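Uncharacterized protein TP-0789 domain-containing protein (Nitrosomonas europaea ATCC 19718, PDB 3BUU) is of unknown function but belongs to the LolA superfamily, whose namesake LolA carries lipoproteins across the periplasm, and may bind a lipid or lipoprotein in a similar way. Local coordinates at residues G99-G104 with E201-D206; T173-N178 with R190-D195. One frame throughout, in Å; residues are numbered along the deposited sequence. Where two conformers were deposited one is given.

Contact 1: G99-G104 with E201-D206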
ATOM      1  N   GLY A  99      11.329  -1.092  -6.357  1.00  8.45           N
ATOM      2  CA  GLY A  99      11.822  -1.925  -5.289  1.00  8.54           C
ATOM      3  C   GLY A  99      10.852  -3.041  -4.955  1.00  7.77           C
ATOM      4  O   GLY A  99      10.390  -3.728  -5.857  1.00  8.73           O
ATOM      5  N   GLN A 100      10.575  -3.199  -3.672  1.00  7.18           N
ATOM      6  CA  GLN A 100       9.692  -4.234  -3.184  1.00  7.40           C
ATOM      7  C   GLN A 100       8.252  -3.767  -3.051  1.00  7.56           C
ATOM      8  O   GLN A 100       7.472  -4.409  -2.364  1.00  9.31           O
ATOM      9  CB  GLN A 100      10.217  -4.741  -1.831  1.00  7.27           C
ATOM     10  CG  GLN A 100      11.524  -5.453  -1.973  1.00  8.75           C
ATOM     11  CD  GLN A 100      11.367  -6.679  -2.836  1.00  9.41           C
ATOM     12  OE1 GLN A 100      10.589  -7.554  -2.518  1.00  9.47           O
ATOM     13  NE2 GLN A 100      12.145  -6.769  -3.925  1.00  9.71           N
ATOM     14  N   VAL A 101       7.903  -2.652  -3.714  1.00  6.73           N
ATOM     15  CA  VAL A 101       6.589  -2.035  -3.594  1.00  6.66           C
ATOM     16  C   VAL A 101       5.790  -2.287  -4.848  1.00  6.60           C
ATOM     17  O   VAL A 101       6.269  -1.999  -5.960  1.00  7.87           O
ATOM     18  CB  VAL A 101       6.743  -0.540  -3.319  1.00  6.19           C
ATOM     19  CG1 VAL A 101       5.377   0.091  -3.043  1.00  7.66           C
ATOM     20  CG2 VAL A 101       7.688  -0.304  -2.115  1.00  7.65           C
ATOM     21  N   ALA A 102       4.586  -2.834  -4.702  1.00  6.08           N
ATOM     22  CA  ALA A 102       3.646  -3.049  -5.820  1.00  6.00           C
ATOM     23  C   ALA A 102       2.818  -1.770  -5.999  1.00  5.99           C
ATOM     24  O   ALA A 102       2.606  -1.008  -5.064  1.00  5.96           O
ATOM     25  CB  ALA A 102       2.749  -4.195  -5.506  1.00  7.94           C
ATOM     26  N   ASN A 103       2.266  -1.584  -7.195  1.00  6.46           N
ATOM     27  CA  ASN A 103       1.370  -0.448  -7.426  1.00  6.91           C
ATOM     28  C   ASN A 103       0.265  -0.364  -6.377  1.00  6.34           C
ATOM     29  O   ASN A 103      -0.017   0.708  -5.850  1.00  6.66           O
ATOM     30  CB  ASN A 103       0.763  -0.564  -8.816  1.00  7.37           C
ATOM     31  CG  ASN A 103       1.762  -0.266  -9.922  1.00  7.58           C
ATOM     32  OD1 ASN A 103       2.671   0.536  -9.743  1.00  8.83           O
ATOM     33  ND2 ASN A 103       1.572  -0.915 -11.064  1.00  8.60           N
ATOM     34  N   GLY A 104      -0.367  -1.495  -6.057  1.00  6.46           N
ATOM     35  CA  GLY A 104      -1.465  -1.473  -5.105  1.00  7.29           C
ATOM     36  C   GLY A 104      -1.020  -1.116  -3.699  1.00  6.93           C
ATOM     37  O   GLY A 104      -1.855  -0.618  -2.929  1.00  8.32           O
ATOM     38  N   GLU A 201      16.795  -7.026  -1.622  1.00  6.56           N
ATOM     39  CA  GLU A 201      16.213  -5.690  -1.513  1.00  6.92           C
ATOM     40  C   GLU A 201      15.341  -5.539  -0.301  1.00  6.25           C
ATOM     41  O   GLU A 201      14.522  -6.409   0.031  1.00  6.14           O
ATOM     42  CB  GLU A 201      15.350  -5.404  -2.721  1.00  8.75           C
ATOM     43  CG  GLU A 201      16.138  -5.065  -3.959  1.00 12.03           C
ATOM     44  CD  GLU A 201      15.226  -4.885  -5.167  1.00 14.79           C
ATOM     45  OE1 GLU A 201      13.959  -4.802  -5.024  1.00 13.80           O
ATOM     46  OE2 GLU A 201      15.776  -4.796  -6.287  1.00 20.38           O
ATOM     47  N   VAL A 202      15.451  -4.352   0.283  1.00  5.88           N
ATOM     48  CA  VAL A 202      14.542  -3.869   1.322  1.00  6.72           C
ATOM     49  C   VAL A 202      14.101  -2.468   0.930  1.00  6.15           C
ATOM     50  O   VAL A 202      14.957  -1.612   0.627  1.00  8.06           O
ATOM     51  CB  VAL A 202      15.231  -3.849   2.694  1.00  7.49           C
ATOM     52  CG1 VAL A 202      14.320  -3.252   3.742  1.00 10.06           C
ATOM     53  CG2 VAL A 202      15.668  -5.257   3.080  1.00  9.00           C
ATOM     54  N   SER A 203      12.785  -2.233   0.882  1.00  6.15           N
ATOM     55  CA  SER A 203      12.247  -0.910   0.636  1.00  6.22           C
ATOM     56  C   SER A 203      11.658  -0.356   1.892  1.00  6.15           C
ATOM     57  O   SER A 203      10.864  -1.016   2.576  1.00  7.53           O
ATOM     58  CB  SER A 203      11.136  -0.981  -0.428  1.00  7.22           C
ATOM     59  OG  SER A 203      11.631  -1.441  -1.685  1.00  7.62           O
ATOM     60  N   VAL A 204      12.067   0.866   2.228  1.00  6.33           N
ATOM     61  CA  VAL A 204      11.594   1.570   3.410  1.00  7.51           C
ATOM     62  C   VAL A 204      10.700   2.702   2.930  1.00  6.92           C
ATOM     63  O   VAL A 204      11.164   3.623   2.231  1.00  7.84           O
ATOM     64  CB  VAL A 204      12.763   2.067   4.293  1.00  7.94           C
ATOM     65  CG1 VAL A 204      12.244   2.826   5.494  1.00 10.23           C
ATOM     66  CG2 VAL A 204      13.655   0.901   4.707  1.00  9.83           C
ATOM     67  N   LEU A 205       9.425   2.647   3.319  1.00  6.95           N
ATOM     68  CA  LEU A 205       8.403   3.633   2.941  1.00  6.94           C
ATOM     69  C   LEU A 205       8.102   4.517   4.112  1.00  7.74           C
ATOM     70  O   LEU A 205       7.675   4.017   5.154  1.00  8.96           O
ATOM     71  CB  LEU A 205       7.087   2.945   2.522  1.00  8.14           C
ATOM     72  CG  LEU A 205       7.124   2.056   1.292  1.00  8.46           C
ATOM     73  CD1 LEU A 205       7.760   0.704   1.577  1.00 12.03           C
ATOM     74  CD2 LEU A 205       5.743   1.864   0.774  1.00 13.98           C
ATOM     75  N   ASP A 206       8.326   5.826   3.961  1.00  7.42           N
ATOM     76  CA  ASP A 206       8.013   6.771   5.011  1.00  8.08           C
ATOM     77  C   ASP A 206       6.909   7.707   4.553  1.00  7.92           C
ATOM     78  O   ASP A 206       6.986   8.341   3.474  1.00  8.78           O
ATOM     79  CB  ASP A 206       9.256   7.593   5.362  1.00  9.75           C
ATOM     80  CG  ASP A 206      10.260   6.782   6.164  1.00 10.74           C
ATOM     81  OD1 ASP A 206       9.855   6.155   7.180  1.00 11.40           O
ATOM     82  OD2 ASP A 206      11.447   6.758   5.816  1.00 13.74           O
TER

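Contact 2: T173-N178 with R190-D195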
ATOM      1  N   THR A 173       7.789  -9.725   2.745  1.00  6.08           N
ATOM      2  CA  THR A 173       7.218  -9.483   4.042  1.00  7.40           C
ATOM      3  C   THR A 173       7.228  -7.982   4.298  1.00  7.59           C
ATOM      4  O   THR A 173       8.014  -7.244   3.705  1.00  9.74           O
ATOM      5  CB  THR A 173       8.049 -10.186   5.143  1.00  8.76           C
ATOM      6  OG1 THR A 173       9.390  -9.705   5.090  1.00 13.08           O
ATOM      7  CG2 THR A 173       8.049 -11.688   4.986  1.00 10.06           C
ATOM      8  N   SER A 174       6.333  -7.518   5.156  1.00  7.26           N
ATOM      9  CA  SER A 174       6.337  -6.141   5.569  1.00  7.61           C
ATOM     10  C   SER A 174       6.262  -6.053   7.088  1.00  6.62           C
ATOM     11  O   SER A 174       5.769  -6.964   7.754  1.00  7.57           O
ATOM     12  CB  SER A 174       5.202  -5.354   4.945  1.00  9.11           C
ATOM     13  OG  SER A 174       3.989  -5.841   5.459  1.00 10.12           O
ATOM     14  N   ARG A 175       6.755  -4.946   7.604  1.00  6.16           N
ATOM     15  CA  ARG A 175       6.634  -4.581   9.014  1.00  6.80           C
ATOM     16  C   ARG A 175       6.152  -3.135   9.098  1.00  6.38           C
ATOM     17  O   ARG A 175       6.565  -2.289   8.318  1.00  7.48           O
ATOM     18  CB  ARG A 175       8.029  -4.628   9.687  1.00  9.75           C
ATOM     19  CG  ARG A 175       8.704  -5.930   9.674  1.00 15.41           C
ATOM     20  CD  ARG A 175       9.968  -5.854  10.537  1.00 19.81           C
ATOM     21  NE  ARG A 175      10.932  -4.758  10.315  1.00 22.51           N
ATOM     22  CZ  ARG A 175      11.913  -4.781   9.410  1.00 23.10           C
ATOM     23  NH1 ARG A 175      12.027  -5.793   8.554  1.00 24.86           N
ATOM     24  NH2 ARG A 175      12.769  -3.772   9.337  1.00 24.61           N
ATOM     25  N   TYR A 176       5.293  -2.885  10.083  1.00  7.04           N
ATOM     26  CA  TYR A 176       4.717  -1.566  10.321  1.00  7.63           C
ATOM     27  C   TYR A 176       5.440  -0.949  11.520  1.00  7.92           C
ATOM     28  O   TYR A 176       5.447  -1.550  12.584  1.00  9.79           O
ATOM     29  CB  TYR A 176       3.242  -1.734  10.643  1.00  8.15           C
ATOM     30  CG  TYR A 176       2.397  -2.253   9.521  1.00  8.43           C
ATOM     31  CD1 TYR A 176       1.693  -1.370   8.703  1.00 11.15           C
ATOM     32  CD2 TYR A 176       2.300  -3.622   9.272  1.00  8.58           C
ATOM     33  CE1 TYR A 176       0.889  -1.815   7.701  1.00 11.56           C
ATOM     34  CE2 TYR A 176       1.512  -4.066   8.250  1.00 10.90           C
ATOM     35  CZ  TYR A 176       0.796  -3.181   7.452  1.00 11.80           C
ATOM     36  OH  TYR A 176       0.002  -3.653   6.420  1.00 12.82           O
ATOM     37  N   GLU A 177       5.926   0.274  11.372  1.00  7.75           N
ATOM     38  CA  GLU A 177       6.748   0.883  12.394  1.00  8.53           C
ATOM     39  C   GLU A 177       6.462   2.389  12.529  1.00  7.73           C
ATOM     40  O   GLU A 177       5.748   2.988  11.718  1.00  7.42           O
ATOM     41  CB  GLU A 177       8.241   0.627  12.119  1.00 11.24           C
ATOM     42  CG  GLU A 177       8.580  -0.860  12.202  1.00 13.47           C
ATOM     43  CD  GLU A 177      10.018  -1.228  12.264  1.00 18.34           C
ATOM     44  OE1 GLU A 177      10.853  -0.317  12.221  1.00 20.70           O
ATOM     45  OE2 GLU A 177      10.308  -2.456  12.311  1.00 20.41           O
ATOM     46  N   ASN A 178       7.087   2.982  13.550  1.00  8.80           N
ATOM     47  CA  ASN A 178       7.109   4.447  13.718  1.00  9.16           C
ATOM     48  C   ASN A 178       5.697   5.033  13.849  1.00  8.63           C
ATOM     49  O   ASN A 178       5.272   5.862  13.062  1.00  8.94           O
ATOM     50  CB  ASN A 178       7.927   5.150  12.623  1.00 10.69           C
ATOM     51  CG  ASN A 178       9.392   4.816  12.684  1.00 13.42           C
ATOM     52  OD1 ASN A 178       9.846   4.094  13.564  1.00 18.31           O
ATOM     53  ND2 ASN A 178      10.149   5.365  11.758  1.00 14.90           N
ATOM     54  N   ARG A 190       6.086   4.317   8.988  1.00  7.58           N
ATOM     55  CA  ARG A 190       7.084   3.614   8.234  1.00  7.85           C
ATOM     56  C   ARG A 190       6.603   2.206   7.952  1.00  8.29           C
ATOM     57  O   ARG A 190       6.088   1.517   8.852  1.00  9.49           O
ATOM     58  CB  ARG A 190       8.390   3.582   9.010  1.00  9.27           C
ATOM     59  CG  ARG A 190       9.444   2.737   8.322  1.00 10.48           C
ATOM     60  CD  ARG A 190      10.780   2.907   9.001  1.00 12.04           C
ATOM     61  NE  ARG A 190      11.372   4.148   8.534  1.00 11.66           N
ATOM     62  CZ  ARG A 190      12.666   4.426   8.584  1.00 14.48           C
ATOM     63  NH1 ARG A 190      13.509   3.599   9.196  1.00 17.66           N
ATOM     64  NH2 ARG A 190      13.107   5.544   8.035  1.00 14.94           N
ATOM     65  N   ILE A 191       6.769   1.769   6.715  1.00  6.79           N
ATOM     66  CA  ILE A 191       6.594   0.359   6.433  0.50  6.70           C
ATOM     67  C   ILE A 191       7.859  -0.111   5.767  1.00  5.84           C
ATOM     68  O   ILE A 191       8.415   0.561   4.909  1.00  7.13           O
ATOM     69  CB  ILE A 191       5.368   0.053   5.533  0.50  6.94           C
ATOM     70  CG1 ILE A 191       4.045   0.419   6.206  0.50  7.17           C
ATOM     71  CG2 ILE A 191       5.353  -1.438   5.168  0.50  7.96           C
ATOM     72  CD1 ILE A 191       2.853   0.434   5.237  0.50  8.39           C
ATOM     73  N   ILE A 192       8.324  -1.278   6.196  1.00  6.03           N
ATOM     74  CA  ILE A 192       9.526  -1.898   5.614  1.00  6.41           C
ATOM     75  C   ILE A 192       9.117  -3.138   4.878  1.00  6.52           C
ATOM     76  O   ILE A 192       8.524  -4.010   5.474  1.00  8.47           O
ATOM     77  CB  ILE A 192      10.559  -2.213   6.703  1.00  8.09           C
ATOM     78  CG1 ILE A 192      10.866  -0.953   7.544  1.00 10.40           C
ATOM     79  CG2 ILE A 192      11.829  -2.785   6.084  1.00  9.92           C
ATOM     80  CD1 ILE A 192      10.138  -0.971   8.847  1.00 13.93           C
HETATM   81  N   MSE A 193       9.436  -3.192   3.596  1.00  5.87           N
HETATM   82  CA  MSE A 193       9.092  -4.335   2.735  0.50  5.86           C
HETATM   83  C   MSE A 193      10.361  -5.028   2.309  1.00  5.45           C
HETATM   84  O   MSE A 193      11.229  -4.416   1.693  1.00  6.68           O
HETATM   85  CB  MSE A 193       8.280  -3.922   1.500  0.50  6.80           C
HETATM   86  CG  MSE A 193       6.874  -3.429   1.880  0.50  7.32           C
HETATM   87 SE   MSE A 193       5.692  -3.252   0.375  0.50 11.64          SE
HETATM   88  CE  MSE A 193       4.207  -2.834   1.427  0.50  9.18           C
ATOM     89  N   GLU A 194      10.445  -6.319   2.629  0.50  5.63           N
ATOM     90  CA  GLU A 194      11.659  -7.105   2.442  0.50  6.81           C
ATOM     91  C   GLU A 194      11.366  -8.207   1.421  0.50  6.11           C
ATOM     92  O   GLU A 194      10.347  -8.906   1.516  0.50  6.54           O
ATOM     93  CB  GLU A 194      12.034  -7.697   3.812  0.50  7.51           C
ATOM     94  CG  GLU A 194      13.300  -8.564   3.836  0.50  7.90           C
ATOM     95  CD  GLU A 194      13.549  -9.173   5.232  0.50 10.07           C
ATOM     96  OE1 GLU A 194      13.022  -8.601   6.208  0.50 14.03           O
ATOM     97  OE2 GLU A 194      14.250 -10.212   5.374  0.50 12.78           O
ATOM     98  N   ASP A 195      12.251  -8.366   0.435  1.00  6.14           N
ATOM     99  CA  ASP A 195      12.152  -9.494  -0.488  1.00  6.44           C
ATOM    100  C   ASP A 195      12.342 -10.795   0.283  1.00  6.68           C
ATOM    101  O   ASP A 195      13.268 -10.895   1.075  1.00  7.89           O
ATOM    102  CB  ASP A 195      13.233  -9.381  -1.544  1.00  6.68           C
ATOM    103  CG  ASP A 195      13.010 -10.316  -2.724  1.00  8.37           C
ATOM    104  OD1 ASP A 195      12.055 -11.133  -2.752  1.00  8.50           O
ATOM    105  OD2 ASP A 195      13.836 -10.242  -3.640  1.00 11.69           O
TER
HETATM  106  O   HOH W   1      10.898 -11.399   3.536  1.00 22.29           O
HETATM  107  O   HOH W   2       9.672  -6.625   6.601  1.00 32.20           O

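Contact 1: G99-G104 with E201-D206
The side-chain amide of Gln-100 and the carboxylate of Glu-201 meet with their planes 70° apart. NE2 of Gln-100 gives a hydrogen bond of 2.9 Å to OE1 of Glu-201; the acceptor lies almost in the amide plane, while the donor stands above the carboxylate plane, 43° out of it. The Gln-100 chain bends at chi2 (-63°), which sets CD, and crosses the side chain of Glu-201 obliquely, its CG 3.9 Å from Glu-201 CB. Two residues on, inside strand 202-212, Ser-203 takes the backbone N-H of Gln-100 on OG in a nearly straight bond of 2.9 Å; the same hydroxyl is also hydrogen-bonded to Thr-34 of strand 26-36. Gly-99 CA lies 3.6 Å from Ser-203 OG. Beyond, Val-101 CG2 meets Leu-205 CD1 tip to tip at 3.8 Å, and Ile-32 and Ile-106 touch both residues. An alanine at Gln-100 would probably leave Glu-201 OE1 without its amide donor and open a gap beside Glu-201 CB. Residues 99-101, which lead into helix 103-107, are thus held to strand 202-212 and the residue before it by two directed polar bonds at one end and by apolar packing at the other.

Contact 2: T173-N178 with R190-D195
Arg-175 bends at chi3 (-51°), which places its NE 4.1 Å from Ile-192 CD1, and Ile-192 lies over one face of the guanidinium, its CG2 3.5 Å from NH2. NE bonds to Glu-177 OE2 at 3.1 Å, the acceptor in the guanidinium plane but the donor 42° out of the carboxylate plane. At another edge NH1 faces Glu-194 OE1 at 3.8 Å, a long salt bridge in the conformer described here, so the cation is shared unequally between two carboxylates. Ile-192 CD1 also comes within 3.4 Å of Glu-177 CD, and its side chain thus touches both partners of the Arg-175/Glu-177 salt bridge. The strands run antiparallel (163°), and Thr-173 with Glu-194, Arg-175 with Ile-192 and Glu-177 with Arg-190 are hydrogen-bonded pairs, each joined by two backbone bonds. One water bridges Thr-173 OG1, at 2.7 Å, and the carbonyl O of Glu-194. On the other face, again for one conformer of Ile-191 and Met-193, Tyr-176 and Ile-191 lie side by side, CD1 to CG1 3.9 Å, near Arg-20 of helix 9-20, and Ser-174 CB packs on CG of Met-193, a selenomethionine. The two strands form the hairpin 170-182/185-195, flanked by strand 158-164 beside the first and strand 202-212 beside the second, where Asp-206 pairs with Arg-190.

Overall arrangement
Contacts 1 and 2 have centres about 8 Å apart and meet along neighbouring strands. In chain order, 99-104 comes first, then the two strands of contact 2, and last 201-206, so the hairpin of contact 2 falls between the two halves of contact 1. Backbone bonds, probably hydrogen bonds, join Ser-203 to Met-193 and Leu-205 to Ile-191, making strand 202-212 the neighbour of 185-195. Contact 2 therefore pairs two neighbouring antiparallel strands, whereas contact 1 lays residues from a distant part of the sequence against the next strand. Gln-100 also touches Met-193 and Asp-195, so residues 99-101 reach both strand 185-195 and strand 202-212. Both contacts belong to the LolA-like fold.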